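Neuroglobin (Symsagittifera roscoffensis, PDB 4B4Y) probably binds oxygen or another small gaseous ligand reversibly at its haem, as a nerve-associated globin of a photosymbiotic marine acoel. Local coordinates at residues S15-D20 / D81-L86; D34-F39 / Q48-A53; T122-R127 / A131-E136. One frame throughout, in Å; residues are numbered along the deposited sequence.

Contact 1: residues S15-D20 / D81-L86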
# COMPACT_ATOMS: atom_id res chain seq x y z
N SER A 15 -11.85 31.21 -5.26
CA SER A 15 -12.61 31.33 -6.49
C SER A 15 -11.72 31.04 -7.71
O SER A 15 -12.14 30.38 -8.68
CB SER A 15 -13.22 32.79 -6.59
OG SER A 15 -13.70 32.96 -7.95
N LEU A 16 -10.50 31.60 -7.74
CA LEU A 16 -9.53 31.30 -8.89
C LEU A 16 -9.28 29.78 -9.01
O LEU A 16 -9.29 29.24 -10.11
CB LEU A 16 -8.17 32.01 -8.71
CG LEU A 16 -8.25 33.53 -8.80
CD1 LEU A 16 -6.94 34.23 -8.24
CD2 LEU A 16 -8.64 33.93 -10.28
N ILE A 17 -9.12 29.10 -7.87
CA ILE A 17 -8.97 27.64 -7.88
C ILE A 17 -10.21 26.92 -8.48
O ILE A 17 -10.09 26.02 -9.35
CB ILE A 17 -8.82 27.08 -6.45
CG1 ILE A 17 -7.58 27.61 -5.76
CG2 ILE A 17 -8.83 25.58 -6.53
CD1 ILE A 17 -6.33 27.00 -6.29
N MET A 18 -11.41 27.29 -7.97
CA MET A 18 -12.65 26.68 -8.51
C MET A 18 -12.75 26.91 -10.00
O MET A 18 -13.11 25.98 -10.75
CB MET A 18 -13.91 27.21 -7.79
CG MET A 18 -13.98 26.62 -6.46
SD MET A 18 -14.61 24.96 -6.66
CE MET A 18 -15.47 24.94 -5.09
N GLU A 19 -12.32 28.08 -10.45
CA GLU A 19 -12.37 28.26 -11.88
C GLU A 19 -11.40 27.26 -12.62
O GLU A 19 -11.72 26.77 -13.71
CB GLU A 19 -11.97 29.68 -12.14
CG GLU A 19 -11.75 30.11 -13.54
CD GLU A 19 -11.19 31.57 -13.54
OE1 GLU A 19 -11.69 32.46 -12.76
OE2 GLU A 19 -10.25 31.86 -14.30
N ASP A 20 -10.26 26.89 -12.01
CA ASP A 20 -9.44 25.85 -12.71
C ASP A 20 -9.97 24.45 -12.47
O ASP A 20 -9.87 23.60 -13.35
CB ASP A 20 -7.95 25.97 -12.38
CG ASP A 20 -7.40 27.36 -12.71
OD1 ASP A 20 -7.85 27.95 -13.76
OD2 ASP A 20 -6.49 27.82 -11.96
N ASP A 81 -11.25 16.93 -2.97
CA ASP A 81 -12.03 17.29 -1.84
C ASP A 81 -11.43 18.46 -1.12
O ASP A 81 -12.16 19.20 -0.38
CB ASP A 81 -12.03 16.12 -0.85
CG ASP A 81 -13.03 15.04 -1.20
OD1 ASP A 81 -13.81 15.15 -2.19
OD2 ASP A 81 -12.93 14.03 -0.50
N CYS A 82 -10.10 18.59 -1.14
CA CYS A 82 -9.56 19.73 -0.37
C CYS A 82 -9.75 21.01 -1.21
O CYS A 82 -10.08 22.07 -0.63
CB CYS A 82 -8.07 19.61 -0.04
SG CYS A 82 -7.62 18.37 1.08
N LEU A 83 -9.53 20.91 -2.52
CA LEU A 83 -9.44 22.10 -3.41
C LEU A 83 -10.80 22.85 -3.43
O LEU A 83 -10.88 24.09 -3.52
CB LEU A 83 -9.10 21.68 -4.84
CG LEU A 83 -7.64 21.17 -5.22
CD1 LEU A 83 -7.59 20.88 -6.79
CD2 LEU A 83 -6.71 22.27 -4.84
N VAL A 84 -11.84 22.06 -3.27
CA VAL A 84 -13.16 22.52 -3.51
C VAL A 84 -13.64 23.25 -2.24
O VAL A 84 -14.50 24.08 -2.27
CB VAL A 84 -13.90 21.28 -4.10
CG1 VAL A 84 -14.89 20.60 -3.18
CG2 VAL A 84 -14.17 21.47 -5.52
N ASP A 85 -12.98 23.06 -1.12
CA ASP A 85 -13.34 23.84 0.07
C ASP A 85 -12.09 23.99 0.95
O ASP A 85 -11.96 23.34 2.00
CB ASP A 85 -14.50 23.16 0.83
CG ASP A 85 -14.89 23.90 2.17
OD1 ASP A 85 -14.47 25.07 2.46
OD2 ASP A 85 -15.59 23.25 2.97
N LEU A 86 -11.18 24.88 0.55
CA LEU A 86 -9.83 24.90 1.17
C LEU A 86 -9.83 25.27 2.61
O LEU A 86 -9.08 24.68 3.41
CB LEU A 86 -8.83 25.78 0.43
CG LEU A 86 -8.34 25.04 -0.83
CD1 LEU A 86 -7.89 25.99 -1.94
CD2 LEU A 86 -7.28 23.93 -0.55
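Ile17 and Met18 of helix 11-24 pack against Leu83, Val84 and Leu86 in a contact of apolar side chains between the A and E helices of the globin fold, at the end of helix 66-83 and in the residues that follow it. The nearest CA atoms, those of Met18 and Val84, are 6.5 Å apart, near enough for the side chains to meet directly. The two branches of Ile17 divide the work. CG2, anti to the backbone N, lies 4.3 Å from Leu83 CB and also near the Leu83 carbonyl, while CG1 meets Leu86 CD1 at 4.2 Å, the two side chains crossing at about a right angle. Met18 reaches across with a chain bent at chi2 (-79°) and again at chi3: SD comes to 3.7 Å from Val84 CG2, and the methyl CE lies close to the Val84 carbonyl. Together the segments bury 217 Å², with Ile17, Leu83 and Leu86 inside and Val84 on the surface. Helix 135-153 covers the inner side: Trp141 touches both Ile17 and Leu83, and Ala144 meets Leu86. Leu83 and Leu86 also reach Val21 and Gln14 of helix 11-24, so the seam extends in both directions along that helix.

Contact 2: residues D34-F39 / Q48-A53. With HEM (protoporphyrin IX containing Fe), chain B.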
# COMPACT_ATOMS: atom_id res chain seq x y z
N ASP A 34 -1.26 12.03 -15.21
CA ASP A 34 -0.18 12.84 -15.80
C ASP A 34 0.75 13.32 -14.68
O ASP A 34 1.92 13.22 -14.83
CB ASP A 34 -0.74 14.11 -16.54
CG ASP A 34 -1.34 13.77 -17.90
OD1 ASP A 34 -1.14 12.63 -18.40
OD2 ASP A 34 -2.12 14.62 -18.44
N VAL A 35 0.20 13.78 -13.57
CA VAL A 35 0.98 14.25 -12.46
C VAL A 35 1.85 13.14 -11.86
O VAL A 35 3.05 13.35 -11.58
CB VAL A 35 0.09 14.83 -11.33
CG1 VAL A 35 0.92 15.09 -10.04
CG2 VAL A 35 -0.64 16.10 -11.82
N LEU A 36 1.23 11.99 -11.56
CA LEU A 36 1.95 10.92 -10.88
C LEU A 36 3.05 10.34 -11.85
O LEU A 36 4.14 9.95 -11.40
CB LEU A 36 0.90 9.79 -10.51
CG LEU A 36 1.42 8.56 -9.72
CD1 LEU A 36 2.06 9.02 -8.45
CD2 LEU A 36 0.22 7.50 -9.41
N GLN A 37 2.74 10.26 -13.15
CA GLN A 37 3.68 9.76 -14.12
C GLN A 37 4.91 10.72 -14.21
O GLN A 37 6.07 10.27 -14.17
CB GLN A 37 3.02 9.64 -15.51
CG GLN A 37 4.05 9.10 -16.51
CD GLN A 37 3.56 9.15 -17.98
OE1 GLN A 37 2.34 8.95 -18.26
NE2 GLN A 37 4.52 9.38 -18.93
N GLN A 38 4.67 12.02 -14.26
CA GLN A 38 5.81 12.96 -14.35
C GLN A 38 6.58 12.87 -13.03
O GLN A 38 7.82 12.92 -13.03
CB GLN A 38 5.28 14.39 -14.53
CG GLN A 38 6.44 15.46 -14.75
CD GLN A 38 5.96 16.94 -14.54
OE1 GLN A 38 4.73 17.20 -14.35
NE2 GLN A 38 6.93 17.91 -14.57
N PHE A 39 5.86 12.81 -11.89
CA PHE A 39 6.52 12.74 -10.57
C PHE A 39 7.50 11.54 -10.51
O PHE A 39 8.63 11.66 -9.99
CB PHE A 39 5.48 12.57 -9.50
CG PHE A 39 6.00 12.52 -8.08
CD1 PHE A 39 6.81 13.48 -7.58
CD2 PHE A 39 5.60 11.49 -7.23
CE1 PHE A 39 7.26 13.44 -6.22
CE2 PHE A 39 6.00 11.44 -5.91
CZ PHE A 39 6.83 12.37 -5.39
N GLN A 48 11.12 2.85 -5.38
CA GLN A 48 11.36 2.12 -4.14
C GLN A 48 10.38 2.53 -3.03
O GLN A 48 10.03 1.68 -2.27
CB GLN A 48 12.78 2.28 -3.57
CG GLN A 48 13.89 2.08 -4.62
CD GLN A 48 13.63 0.94 -5.65
OE1 GLN A 48 13.12 -0.18 -5.29
NE2 GLN A 48 13.98 1.23 -6.96
N ILE A 49 9.85 3.76 -3.03
CA ILE A 49 8.92 4.21 -1.97
C ILE A 49 7.46 3.72 -2.19
O ILE A 49 6.85 3.22 -1.27
CB ILE A 49 8.97 5.74 -1.88
CG1 ILE A 49 10.42 6.16 -1.55
CG2 ILE A 49 8.04 6.25 -0.82
CD1 ILE A 49 10.75 7.67 -1.95
N PHE A 50 6.93 3.80 -3.41
CA PHE A 50 5.65 3.23 -3.69
C PHE A 50 5.82 1.70 -3.76
O PHE A 50 6.51 1.17 -4.62
CB PHE A 50 5.11 3.73 -5.01
CG PHE A 50 4.72 5.21 -5.02
CD1 PHE A 50 3.74 5.69 -4.14
CD2 PHE A 50 5.26 6.07 -5.98
CE1 PHE A 50 3.34 7.05 -4.14
CE2 PHE A 50 4.89 7.44 -6.04
CZ PHE A 50 3.92 7.95 -5.15
N PRO A 51 5.13 0.97 -2.88
CA PRO A 51 5.39 -0.48 -2.89
C PRO A 51 4.91 -1.13 -4.16
O PRO A 51 5.51 -2.08 -4.56
CB PRO A 51 4.53 -1.05 -1.71
CG PRO A 51 4.14 0.22 -0.89
CD PRO A 51 4.11 1.38 -1.90
N TRP A 52 3.83 -0.66 -4.75
CA TRP A 52 3.32 -1.27 -5.93
C TRP A 52 4.11 -0.95 -7.19
O TRP A 52 3.80 -1.50 -8.28
CB TRP A 52 1.90 -0.80 -6.10
CG TRP A 52 1.77 0.67 -5.93
CD1 TRP A 52 1.40 1.34 -4.78
CD2 TRP A 52 2.04 1.69 -6.95
NE1 TRP A 52 1.37 2.75 -5.08
CE2 TRP A 52 1.74 2.96 -6.38
CE3 TRP A 52 2.44 1.63 -8.30
CZ2 TRP A 52 1.90 4.17 -7.10
CZ3 TRP A 52 2.57 2.81 -9.01
CH2 TRP A 52 2.30 4.07 -8.41
N ALA A 53 5.07 -0.03 -7.11
CA ALA A 53 5.75 0.41 -8.33
C ALA A 53 6.75 -0.68 -8.75
O ALA A 53 7.54 -1.19 -7.91
CB ALA A 53 6.54 1.72 -8.03
CHA HEM B . -0.28 7.02 0.22
CHB HEM B . -2.17 11.29 -0.91
CHC HEM B . 2.37 13.14 -1.06
CHD HEM B . 4.16 8.68 -1.04
C1A HEM B . -1.19 8.01 -0.06
C2A HEM B . -2.61 7.92 0.09
C3A HEM B . -3.12 9.09 -0.23
C4A HEM B . -2.06 9.97 -0.52
CMA HEM B . -4.63 9.51 -0.23
CAA HEM B . -3.36 6.63 0.54
CBA HEM B . -3.84 5.91 -0.70
CGA HEM B . -4.33 4.51 -0.39
O1A HEM B . -5.04 4.25 0.58
O2A HEM B . -3.99 3.58 -1.15
C1B HEM B . -1.10 12.21 -1.02
C2B HEM B . -1.21 13.66 -1.18
C3B HEM B . 0.01 14.17 -1.18
C4B HEM B . 0.95 13.06 -1.08
CMB HEM B . -2.57 14.40 -1.26
CAB HEM B . 0.40 15.65 -1.38
CBB HEM B . 0.15 16.53 -0.41
C1C HEM B . 3.24 12.07 -1.16
C2C HEM B . 4.65 12.12 -1.58
C3C HEM B . 5.11 10.88 -1.66
C4C HEM B . 4.03 10.03 -1.24
CMC HEM B . 5.44 13.39 -1.97
CAC HEM B . 6.57 10.45 -2.04
CBC HEM B . 6.72 9.29 -2.69
C1D HEM B . 3.20 7.84 -0.50
C2D HEM B . 3.41 6.48 0.02
C3D HEM B . 2.04 6.06 0.37
C4D HEM B . 1.10 7.10 0.02
CMD HEM B . 4.67 5.61 0.12
CAD HEM B . 1.57 4.68 0.85
CBD HEM B . 1.57 4.96 -0.70
CGD HEM B . 1.08 3.73 -1.19
O1D HEM B . 1.22 3.58 -2.42
O2D HEM B . 0.66 3.00 -0.23
NA HEM B . -0.90 9.27 -0.41
NB HEM B . 0.21 11.92 -0.95
NC HEM B . 2.90 10.79 -0.98
ND HEM B . 1.85 8.15 -0.39
FE HEM B . 1.01 9.99 -0.64
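Phe50 CZ meets Leu36 CD1 at 3.9 Å and Phe39 CE2 at 4.1 Å, placing the end of its ring between two side chains of helix 28-42 and the haem. Toward Phe39 it lies at the edge of that ring, near its plane. Toward the haem it turns a face to the vinyl carbon HEM CBC, and Phe50 CE1 is 3.6 Å from the methine HEM CHD. Leu36 extends its second branch to the indole, CD2 to Trp52 CH2 at 4.1 Å, so one leucine fork spans both aromatic residues; its CG, anti to the backbone N (chi1 -177°), directs the fork that way. Trp52 CZ2 in turn lies 3.6 Å above the Phe50 ring plane, toward the rim. Trp52 NE1 donates to the propionate oxygen HEM O1D at 2.8 Å; the oxygen is near the indole plane, but the N-H...O angle of 132° makes the bond noticeably bent. An alanine in place of Phe50 would probably leave Leu36 CD1 and the haem vinyl without their shared aromatic partner and remove the ring on which Trp52 CZ2 rests.

Further out, His71 meets the Phe50 ring edge-to-face and also touches Trp52 and Leu36. The backbone makes a type I turn from Phe50 to Ala53, closed by Ala53 N to Phe50 O, and Lys107 of the second subunit bonds to the carbonyl oxygens of Phe50, Pro51 and Ala53. Phe50, first to leave helical geometry after helix 46-49, probably corresponds to the CD1 phenylalanine that packs on the distal side of the haem in globins, and it also lines the oxygen site here.

Contact 3: residues T122-R127 / A131-E136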
# COMPACT_ATOMS: atom_id res chain seq x y z
N THR A 122 2.76 22.11 -12.95
CA THR A 122 3.07 21.94 -14.35
C THR A 122 1.89 21.40 -15.15
O THR A 122 1.67 21.83 -16.33
CB THR A 122 4.31 20.93 -14.59
OG1 THR A 122 5.52 21.59 -14.22
CG2 THR A 122 4.40 20.50 -16.08
N GLN A 123 1.25 20.33 -14.63
CA GLN A 123 0.05 19.76 -15.34
C GLN A 123 -1.11 20.72 -15.26
O GLN A 123 -1.81 20.80 -16.22
CB GLN A 123 -0.35 18.38 -14.80
CG GLN A 123 0.85 17.41 -14.86
CD GLN A 123 1.38 17.21 -16.26
OE1 GLN A 123 2.57 16.95 -16.44
NE2 GLN A 123 0.52 17.27 -17.24
N VAL A 124 -1.26 21.52 -14.19
CA VAL A 124 -2.31 22.58 -14.19
C VAL A 124 -2.05 23.58 -15.30
O VAL A 124 -2.93 23.79 -16.18
CB VAL A 124 -2.47 23.29 -12.81
CG1 VAL A 124 -3.45 24.51 -12.98
CG2 VAL A 124 -2.99 22.32 -11.76
N VAL A 125 -0.80 24.06 -15.43
CA VAL A 125 -0.47 24.99 -16.53
C VAL A 125 -0.73 24.35 -17.87
O VAL A 125 -1.19 25.03 -18.87
CB VAL A 125 0.95 25.53 -16.42
CG1 VAL A 125 1.43 26.23 -17.75
CG2 VAL A 125 1.02 26.51 -15.28
N LYS A 126 -0.50 23.05 -17.96
CA LYS A 126 -0.76 22.45 -19.30
C LYS A 126 -2.27 22.45 -19.66
O LYS A 126 -2.58 22.52 -20.82
CB LYS A 126 -0.24 20.98 -19.43
CG LYS A 126 1.39 20.90 -19.58
CD LYS A 126 1.87 19.42 -19.31
CE LYS A 126 3.33 19.02 -19.80
NZ LYS A 126 3.76 17.45 -19.50
N ARG A 127 -3.18 22.33 -18.67
CA ARG A 127 -4.60 22.17 -18.98
C ARG A 127 -5.30 23.54 -19.03
O ARG A 127 -6.27 23.66 -19.71
CB ARG A 127 -5.33 21.27 -17.95
CG ARG A 127 -4.73 19.85 -17.69
CD ARG A 127 -5.26 18.90 -18.63
NE ARG A 127 -4.74 17.52 -18.53
CZ ARG A 127 -5.24 16.53 -19.31
NH1 ARG A 127 -6.26 16.81 -20.17
NH2 ARG A 127 -4.74 15.28 -19.30
N ALA A 131 -4.11 32.40 -21.78
CA ALA A 131 -4.85 33.64 -21.40
C ALA A 131 -5.37 33.63 -19.94
O ALA A 131 -5.25 34.61 -19.22
CB ALA A 131 -6.02 33.90 -22.43
N LYS A 132 -5.78 32.47 -19.45
CA LYS A 132 -6.23 32.43 -18.07
C LYS A 132 -5.18 32.24 -17.01
O LYS A 132 -5.42 32.55 -15.87
CB LYS A 132 -7.26 31.31 -17.93
CG LYS A 132 -8.61 31.61 -18.74
CD LYS A 132 -9.54 32.42 -17.83
CE LYS A 132 -10.92 32.67 -18.48
NZ LYS A 132 -11.30 34.12 -18.32
N TRP A 133 -4.01 31.69 -17.32
CA TRP A 133 -3.06 31.41 -16.22
C TRP A 133 -2.42 32.72 -15.78
O TRP A 133 -2.17 33.57 -16.61
CB TRP A 133 -2.02 30.34 -16.66
CG TRP A 133 -1.12 29.98 -15.51
CD1 TRP A 133 0.21 30.29 -15.39
CD2 TRP A 133 -1.47 29.28 -14.32
NE1 TRP A 133 0.70 29.80 -14.23
CE2 TRP A 133 -0.31 29.17 -13.54
CE3 TRP A 133 -2.63 28.64 -13.89
CZ2 TRP A 133 -0.27 28.49 -12.30
CZ3 TRP A 133 -2.62 28.02 -12.68
CH2 TRP A 133 -1.43 27.95 -11.86
N SER A 134 -2.10 32.90 -14.50
CA SER A 134 -1.60 34.19 -14.11
C SER A 134 -0.79 33.99 -12.87
O SER A 134 -0.91 32.96 -12.20
CB SER A 134 -2.82 35.14 -13.76
OG SER A 134 -3.42 34.69 -12.54
N GLU A 135 -0.05 35.01 -12.50
CA GLU A 135 0.70 34.98 -11.27
C GLU A 135 -0.15 34.71 -10.03
O GLU A 135 0.28 33.95 -9.10
CB GLU A 135 1.47 36.31 -11.06
CG GLU A 135 2.35 36.30 -9.76
CD GLU A 135 3.12 37.65 -9.48
OE1 GLU A 135 3.00 38.69 -10.18
OE2 GLU A 135 3.86 37.65 -8.50
N GLU A 136 -1.33 35.36 -9.97
CA GLU A 136 -2.27 35.18 -8.85
C GLU A 136 -2.79 33.76 -8.80
O GLU A 136 -2.93 33.24 -7.74
CB GLU A 136 -3.53 36.13 -8.96
CG GLU A 136 -3.19 37.61 -8.72
CD GLU A 136 -2.68 38.41 -10.00
OE1 GLU A 136 -2.61 37.89 -11.18
OE2 GLU A 136 -2.32 39.60 -9.79
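Val125 and Trp133 bring their CA atoms to 6.9 Å where helix 111-127 ends and the chain turns back toward helix 135-153. This is the GH corner of the globin fold, which leads from the G helix into the antiparallel H helix. The last turn of helix 111-127 stays closed by Arg127 N, bonded to Gln123 O and to Val124 O, the latter at 2.9 Å. Trp133 is extended (psi 146°), and Ser134 follows as N-cap of helix 135-153.

The contact is carried by one indole on two valines and buries 147 Å². With its CG anti to the backbone N (chi1 -175°), Trp133 swings back over the end of helix 111-127. Val125 approaches over a face: its CG2 stands 3.6 Å from the centroid of the five-membered ring and 18° off the normal, the geometry of a CH-pi contact. The Val125 CG2 methyl is displaced toward the NE1-CE2 bond of Trp133, nearest CE2 at 3.4 Å. Val124 meets the six-membered ring obliquely, its CG1 at 3.6 Å from Trp133 CZ3. Neighbouring valines thus grip the two rings of one indole, and each side chain crosses it at about a right angle. Val124 is buried and Val125 lies at the surface, so the indole spans the boundary between interior and solvent.

Trp141 of helix 135-153 touches both Val124 and the Trp133 ring, the indole planes inclined at about 45°, while Asp20 of helix 11-24 also packs on Trp133. The corner is completed where Ser134 OG accepts a hydrogen bond from Lys137 N and caps the first turn of helix 135-153.

Contacts 1 and 3 are neighbours, with centres 14 Å apart; they touch through Leu16 and Glu136, Glu19 and Lys132, and Asp20 and Trp133, and Trp141 packs on side chains of both. Contact 2 lies across the chain's centre from contact 1, 25 Å between centres and about 10 Å between nearest atoms, although in sequence it is nested inside the loop that contact 1 closes. It meets contact 3 through a salt bridge, Asp34 OD2 to Arg127 NH2 at 2.8 Å, and through Gln123 packed on Asp34 and Val35. Of the three, contact 2 alone touches the haem. In contact 1 the side chain of Leu83 is about 9 Å from the haem. In contact 3 the side chain of Val124 is about 13 Å from the haem.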